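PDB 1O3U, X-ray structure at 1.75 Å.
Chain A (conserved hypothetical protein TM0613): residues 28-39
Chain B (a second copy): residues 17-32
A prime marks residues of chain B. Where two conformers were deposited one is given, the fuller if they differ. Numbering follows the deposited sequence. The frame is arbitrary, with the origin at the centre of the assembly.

Chain A 28-39: EHGFYNWACFSS
Chain B, residues 17-32: KDDLEHAKHDLEHGFY

The contact pairs the start of a chain A helix, residues 32-39, together with the loop before it, with the last turns of a helix, residues 17′-28′, of the second copy and the turn that follows. The two helix axes run at 134° between their N-to-C directions and approach to 11.6 Å, a wide spacing that leaves room for aromatic side chains between the backbones. The register places Trp34 opposite His22′ (CA to CA 7.2 Å), Phe37 opposite Asp18′ (8.8 Å between CA atoms) and His29 opposite His29′ (9.8 Å between CA atoms). Together the stretches bury 602 Å².

Trp34 covers the most surface, 119 Å². Its CA-to-CB bond points toward chain B, and chi1 of -77° (m) with chi2 of 120° lays the indole along the 17′-28′ helix. His22′, with chi1 t (-155°) and chi2 174°, forms an offset stack with the six-membered ring of Trp34: the planes differ by 8°, the centroids are 4.4 Å apart, and Trp34 CE3 lies 3.5 Å from His22′ CG. His22′ CB sits over the same six-membered ring, 4.0 Å from its centroid. At the far end of the indole, Trp34 CH2 comes within 3.4 Å of His22′ N, so the ring packs against helical backbone as well as side chain. The edge of the indole meets the aliphatic part of Glu21′ (Trp34 CZ2 to Glu21′ CG, 3.8 Å), while Trp34 NE1 lies 3.6 Å from His25′ CG, over the face of that imidazole.

His22′ is also approached by the next turn of the chain A helix. Ser38 OG (chi1 m) lies near the plane of its imidazole, 3.0 Å from His22′ CE1. Phe37 (chi1 t, chi2 75°) directs CZ to 3.3 Å from Asp19′ OD1, the carboxylate oxygen lying at the ring edge, where aromatic hydrogens carry partial positive charge.

Phe31, the N-cap residue of the chain A helix, has phi/psi of -92/74, chi1 m and chi2 138°. His25′ (chi1 t, chi2 -101°) turns its edge to the Phe31 face, with planes at 86° and Phe31 CG 3.4 Å from His25′ CE1. The Phe31 edge in turn faces the ring of His29′, Phe31 CZ being 3.7 Å from His29′ CE1. The equivalent pair recurs with the chains exchanged, His29 CE1 to Phe31′ CZ at 3.7 Å, and the two phenylalanines meet edge to edge, Phe31 CE1 to Phe31′ CE1 at 3.7 Å. No hydrogen bond crosses between the stretches; ring packing dominates the contact.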

# COMPACT_ATOMS: atom_id res chain seq x y z
N GLU A 28 -4.28 -15.90 -5.51
CA GLU A 28 -5.22 -17.04 -5.47
C GLU A 28 -6.25 -16.87 -6.58
O GLU A 28 -6.70 -17.86 -7.18
CB GLU A 28 -5.87 -17.13 -4.08
CG GLU A 28 -7.16 -17.97 -3.97
CD GLU A 28 -7.88 -17.82 -2.63
OE1 GLU A 28 -7.38 -17.12 -1.70
OE2 GLU A 28 -8.99 -18.41 -2.49
N HIS A 29 -6.58 -15.62 -6.89
CA HIS A 29 -7.61 -15.31 -7.86
C HIS A 29 -7.08 -15.02 -9.27
O HIS A 29 -7.85 -14.67 -10.16
CB HIS A 29 -8.49 -14.18 -7.34
CG HIS A 29 -9.30 -14.57 -6.15
ND1 HIS A 29 -10.53 -15.20 -6.26
CD2 HIS A 29 -9.07 -14.45 -4.82
CE1 HIS A 29 -11.01 -15.44 -5.06
NE2 HIS A 29 -10.14 -14.99 -4.17
N GLY A 30 -5.77 -15.21 -9.47
CA GLY A 30 -5.15 -15.12 -10.77
C GLY A 30 -4.78 -13.71 -11.17
O GLY A 30 -4.50 -13.46 -12.34
N PHE A 31 -4.81 -12.78 -10.20
CA PHE A 31 -4.51 -11.38 -10.50
C PHE A 31 -3.03 -11.17 -10.28
O PHE A 31 -2.60 -10.58 -9.28
CB PHE A 31 -5.36 -10.47 -9.63
CG PHE A 31 -6.84 -10.76 -9.70
CD1 PHE A 31 -7.61 -10.74 -8.54
CD2 PHE A 31 -7.47 -10.97 -10.92
CE1 PHE A 31 -9.00 -10.97 -8.61
CE2 PHE A 31 -8.87 -11.20 -10.98
CZ PHE A 31 -9.61 -11.21 -9.82
N TYR A 32 -2.23 -11.69 -11.22
CA TYR A 32 -0.77 -11.80 -11.01
C TYR A 32 -0.06 -10.44 -10.92
O TYR A 32 0.80 -10.24 -10.06
CB TYR A 32 -0.15 -12.67 -12.10
CG TYR A 32 -0.78 -14.05 -12.16
CD1 TYR A 32 -1.17 -14.59 -13.39
CD2 TYR A 32 -1.02 -14.79 -11.00
CE1 TYR A 32 -1.72 -15.86 -13.46
CE2 TYR A 32 -1.58 -16.07 -11.06
CZ TYR A 32 -1.94 -16.60 -12.31
OH TYR A 32 -2.55 -17.84 -12.44
N ASN A 33 -0.51 -9.51 -11.76
CA ASN A 33 -0.06 -8.14 -11.75
C ASN A 33 -0.27 -7.46 -10.41
O ASN A 33 0.64 -6.82 -9.89
CB ASN A 33 -0.75 -7.30 -12.86
CG ASN A 33 -2.32 -7.27 -12.77
OD1 ASN A 33 -3.01 -8.20 -12.24
ND2 ASN A 33 -2.89 -6.19 -13.33
N TRP A 34 -1.44 -7.64 -9.85
CA TRP A 34 -1.74 -7.00 -8.58
C TRP A 34 -0.98 -7.67 -7.44
O TRP A 34 -0.54 -6.98 -6.51
CB TRP A 34 -3.25 -7.00 -8.34
CG TRP A 34 -3.95 -5.95 -9.16
CD1 TRP A 34 -4.93 -6.16 -10.09
CD2 TRP A 34 -3.72 -4.54 -9.13
NE1 TRP A 34 -5.32 -4.96 -10.63
CE2 TRP A 34 -4.61 -3.94 -10.05
CE3 TRP A 34 -2.86 -3.70 -8.39
CZ2 TRP A 34 -4.65 -2.56 -10.27
CZ3 TRP A 34 -2.91 -2.34 -8.59
CH2 TRP A 34 -3.79 -1.78 -9.54
N ALA A 35 -0.77 -8.98 -7.53
CA ALA A 35 -0.00 -9.69 -6.53
C ALA A 35 1.43 -9.14 -6.47
O ALA A 35 1.98 -8.96 -5.40
CB ALA A 35 0.01 -11.18 -6.79
N CYS A 36 2.00 -8.89 -7.63
CA CYS A 36 3.31 -8.26 -7.76
C CYS A 36 3.32 -6.90 -7.07
O CYS A 36 4.16 -6.61 -6.25
CB CYS A 36 3.64 -8.11 -9.23
SG CYS A 36 5.12 -7.17 -9.52
N PHE A 37 2.32 -6.08 -7.38
CA PHE A 37 2.21 -4.74 -6.79
C PHE A 37 2.16 -4.76 -5.25
O PHE A 37 2.90 -4.05 -4.57
CB PHE A 37 0.97 -4.06 -7.38
CG PHE A 37 0.69 -2.71 -6.80
CD1 PHE A 37 1.44 -1.62 -7.18
CD2 PHE A 37 -0.35 -2.53 -5.91
CE1 PHE A 37 1.18 -0.36 -6.66
CE2 PHE A 37 -0.60 -1.28 -5.37
CZ PHE A 37 0.14 -0.19 -5.77
N SER A 38 1.27 -5.58 -4.70
CA SER A 38 1.09 -5.72 -3.26
C SER A 38 2.38 -6.22 -2.58
O SER A 38 2.70 -5.84 -1.46
CB SER A 38 -0.02 -6.70 -2.96
OG SER A 38 -1.28 -6.16 -3.31
N SER A 39 3.08 -7.13 -3.25
CA SER A 39 4.34 -7.69 -2.74
C SER A 39 5.43 -6.59 -2.58
O SER A 39 6.16 -6.55 -1.57
CB SER A 39 4.84 -8.80 -3.69
OG SER A 39 3.95 -9.90 -3.64
N LYS B 17 -2.58 6.59 -6.88
CA LYS B 17 -3.48 6.29 -8.00
C LYS B 17 -3.51 4.81 -8.31
O LYS B 17 -4.57 4.26 -8.64
CB LYS B 17 -3.11 7.13 -9.23
CG LYS B 17 -3.46 8.61 -9.03
CD LYS B 17 -2.78 9.53 -10.06
N ASP B 18 -2.37 4.13 -8.15
CA ASP B 18 -2.30 2.68 -8.30
C ASP B 18 -3.09 1.97 -7.21
O ASP B 18 -3.81 1.03 -7.51
CB ASP B 18 -0.88 2.16 -8.29
CG ASP B 18 -0.09 2.56 -9.50
OD1 ASP B 18 -0.69 3.09 -10.48
OD2 ASP B 18 1.15 2.39 -9.57
N ASP B 19 -2.92 2.39 -5.94
CA ASP B 19 -3.76 1.87 -4.85
C ASP B 19 -5.28 2.05 -5.13
O ASP B 19 -6.09 1.18 -4.84
CB ASP B 19 -3.45 2.57 -3.51
CG ASP B 19 -2.13 2.13 -2.89
OD1 ASP B 19 -1.56 1.06 -3.25
OD2 ASP B 19 -1.62 2.80 -1.96
N LEU B 20 -5.65 3.21 -5.66
CA LEU B 20 -7.05 3.47 -6.01
C LEU B 20 -7.51 2.46 -7.08
O LEU B 20 -8.59 1.90 -6.96
CB LEU B 20 -7.25 4.91 -6.51
CG LEU B 20 -8.72 5.34 -6.71
CD1 LEU B 20 -9.47 5.30 -5.43
CD2 LEU B 20 -8.83 6.70 -7.38
N GLU B 21 -6.69 2.23 -8.10
CA GLU B 21 -7.04 1.28 -9.14
C GLU B 21 -7.17 -0.11 -8.55
O GLU B 21 -8.10 -0.85 -8.90
CB GLU B 21 -6.03 1.30 -10.26
CG GLU B 21 -6.50 0.54 -11.48
CD GLU B 21 -7.59 1.26 -12.29
OE1 GLU B 21 -7.96 2.45 -12.03
OE2 GLU B 21 -8.11 0.59 -13.21
N HIS B 22 -6.27 -0.45 -7.64
CA HIS B 22 -6.35 -1.71 -6.89
C HIS B 22 -7.69 -1.82 -6.17
O HIS B 22 -8.37 -2.85 -6.25
CB HIS B 22 -5.22 -1.87 -5.87
CG HIS B 22 -4.89 -3.30 -5.51
ND1 HIS B 22 -3.83 -3.64 -4.70
CD2 HIS B 22 -5.45 -4.47 -5.90
CE1 HIS B 22 -3.77 -4.96 -4.59
NE2 HIS B 22 -4.73 -5.48 -5.32
N ALA B 23 -8.07 -0.77 -5.44
CA ALA B 23 -9.34 -0.75 -4.73
C ALA B 23 -10.54 -1.00 -5.67
O ALA B 23 -11.47 -1.73 -5.32
CB ALA B 23 -9.51 0.53 -4.04
N LYS B 24 -10.52 -0.33 -6.81
CA LYS B 24 -11.58 -0.43 -7.78
C LYS B 24 -11.67 -1.86 -8.39
O LYS B 24 -12.76 -2.36 -8.65
CB LYS B 24 -11.37 0.62 -8.86
CG LYS B 24 -11.73 2.03 -8.38
CD LYS B 24 -11.63 3.00 -9.50
CE LYS B 24 -11.86 4.39 -8.98
NZ LYS B 24 -11.87 5.36 -10.05
N HIS B 25 -10.52 -2.49 -8.57
CA HIS B 25 -10.45 -3.87 -9.04
C HIS B 25 -11.03 -4.81 -8.01
O HIS B 25 -11.84 -5.69 -8.35
CB HIS B 25 -9.00 -4.24 -9.31
CG HIS B 25 -8.84 -5.57 -9.97
ND1 HIS B 25 -8.47 -6.70 -9.28
CD2 HIS B 25 -9.01 -5.96 -11.26
CE1 HIS B 25 -8.41 -7.72 -10.12
NE2 HIS B 25 -8.74 -7.30 -11.32
N ASP B 26 -10.63 -4.64 -6.75
CA ASP B 26 -11.18 -5.45 -5.66
C ASP B 26 -12.70 -5.23 -5.54
O ASP B 26 -13.46 -6.19 -5.37
CB ASP B 26 -10.53 -5.13 -4.32
CG ASP B 26 -9.14 -5.77 -4.16
OD1 ASP B 26 -8.89 -6.90 -4.67
OD2 ASP B 26 -8.25 -5.20 -3.55
N LEU B 27 -13.15 -3.97 -5.66
CA LEU B 27 -14.56 -3.68 -5.62
C LEU B 27 -15.34 -4.45 -6.70
O LEU B 27 -16.40 -5.03 -6.41
CB LEU B 27 -14.81 -2.20 -5.77
CG LEU B 27 -16.25 -1.71 -5.72
CD1 LEU B 27 -16.94 -2.13 -4.41
CD2 LEU B 27 -16.22 -0.21 -5.87
N GLU B 28 -14.80 -4.46 -7.92
CA GLU B 28 -15.47 -5.04 -9.09
C GLU B 28 -15.68 -6.53 -8.86
O GLU B 28 -16.70 -7.10 -9.29
CB GLU B 28 -14.65 -4.76 -10.36
CG GLU B 28 -14.95 -5.63 -11.60
CD GLU B 28 -13.94 -5.47 -12.74
OE1 GLU B 28 -13.00 -4.63 -12.65
OE2 GLU B 28 -14.09 -6.21 -13.75
N HIS B 29 -14.75 -7.14 -8.13
CA HIS B 29 -14.77 -8.57 -7.90
C HIS B 29 -15.42 -8.98 -6.56
O HIS B 29 -15.42 -10.17 -6.22
CB HIS B 29 -13.37 -9.14 -8.05
CG HIS B 29 -12.85 -9.07 -9.45
ND1 HIS B 29 -13.13 -10.04 -10.39
CD2 HIS B 29 -12.10 -8.13 -10.08
CE1 HIS B 29 -12.56 -9.71 -11.53
NE2 HIS B 29 -11.93 -8.56 -11.37
N GLY B 30 -16.00 -8.01 -5.85
CA GLY B 30 -16.77 -8.26 -4.65
C GLY B 30 -15.92 -8.39 -3.41
O GLY B 30 -16.41 -8.85 -2.38
N PHE B 31 -14.65 -7.99 -3.49
CA PHE B 31 -13.75 -8.10 -2.36
C PHE B 31 -13.82 -6.80 -1.58
O PHE B 31 -12.91 -5.96 -1.64
CB PHE B 31 -12.34 -8.41 -2.83
CG PHE B 31 -12.26 -9.61 -3.74
CD1 PHE B 31 -11.44 -9.58 -4.87
CD2 PHE B 31 -12.93 -10.79 -3.44
CE1 PHE B 31 -11.32 -10.71 -5.69
CE2 PHE B 31 -12.81 -11.93 -4.27
CZ PHE B 31 -12.02 -11.86 -5.40
N TYR B 32 -14.93 -6.62 -0.86
CA TYR B 32 -15.26 -5.30 -0.27
C TYR B 32 -14.28 -4.86 0.83
O TYR B 32 -13.86 -3.71 0.87
CB TYR B 32 -16.69 -5.30 0.24
CG TYR B 32 -17.69 -5.66 -0.84
CD1 TYR B 32 -18.69 -6.61 -0.60
CD2 TYR B 32 -17.62 -5.09 -2.12
CE1 TYR B 32 -19.63 -6.92 -1.57
CE2 TYR B 32 -18.55 -5.41 -3.11
CZ TYR B 32 -19.56 -6.34 -2.82
OH TYR B 32 -20.49 -6.74 -3.78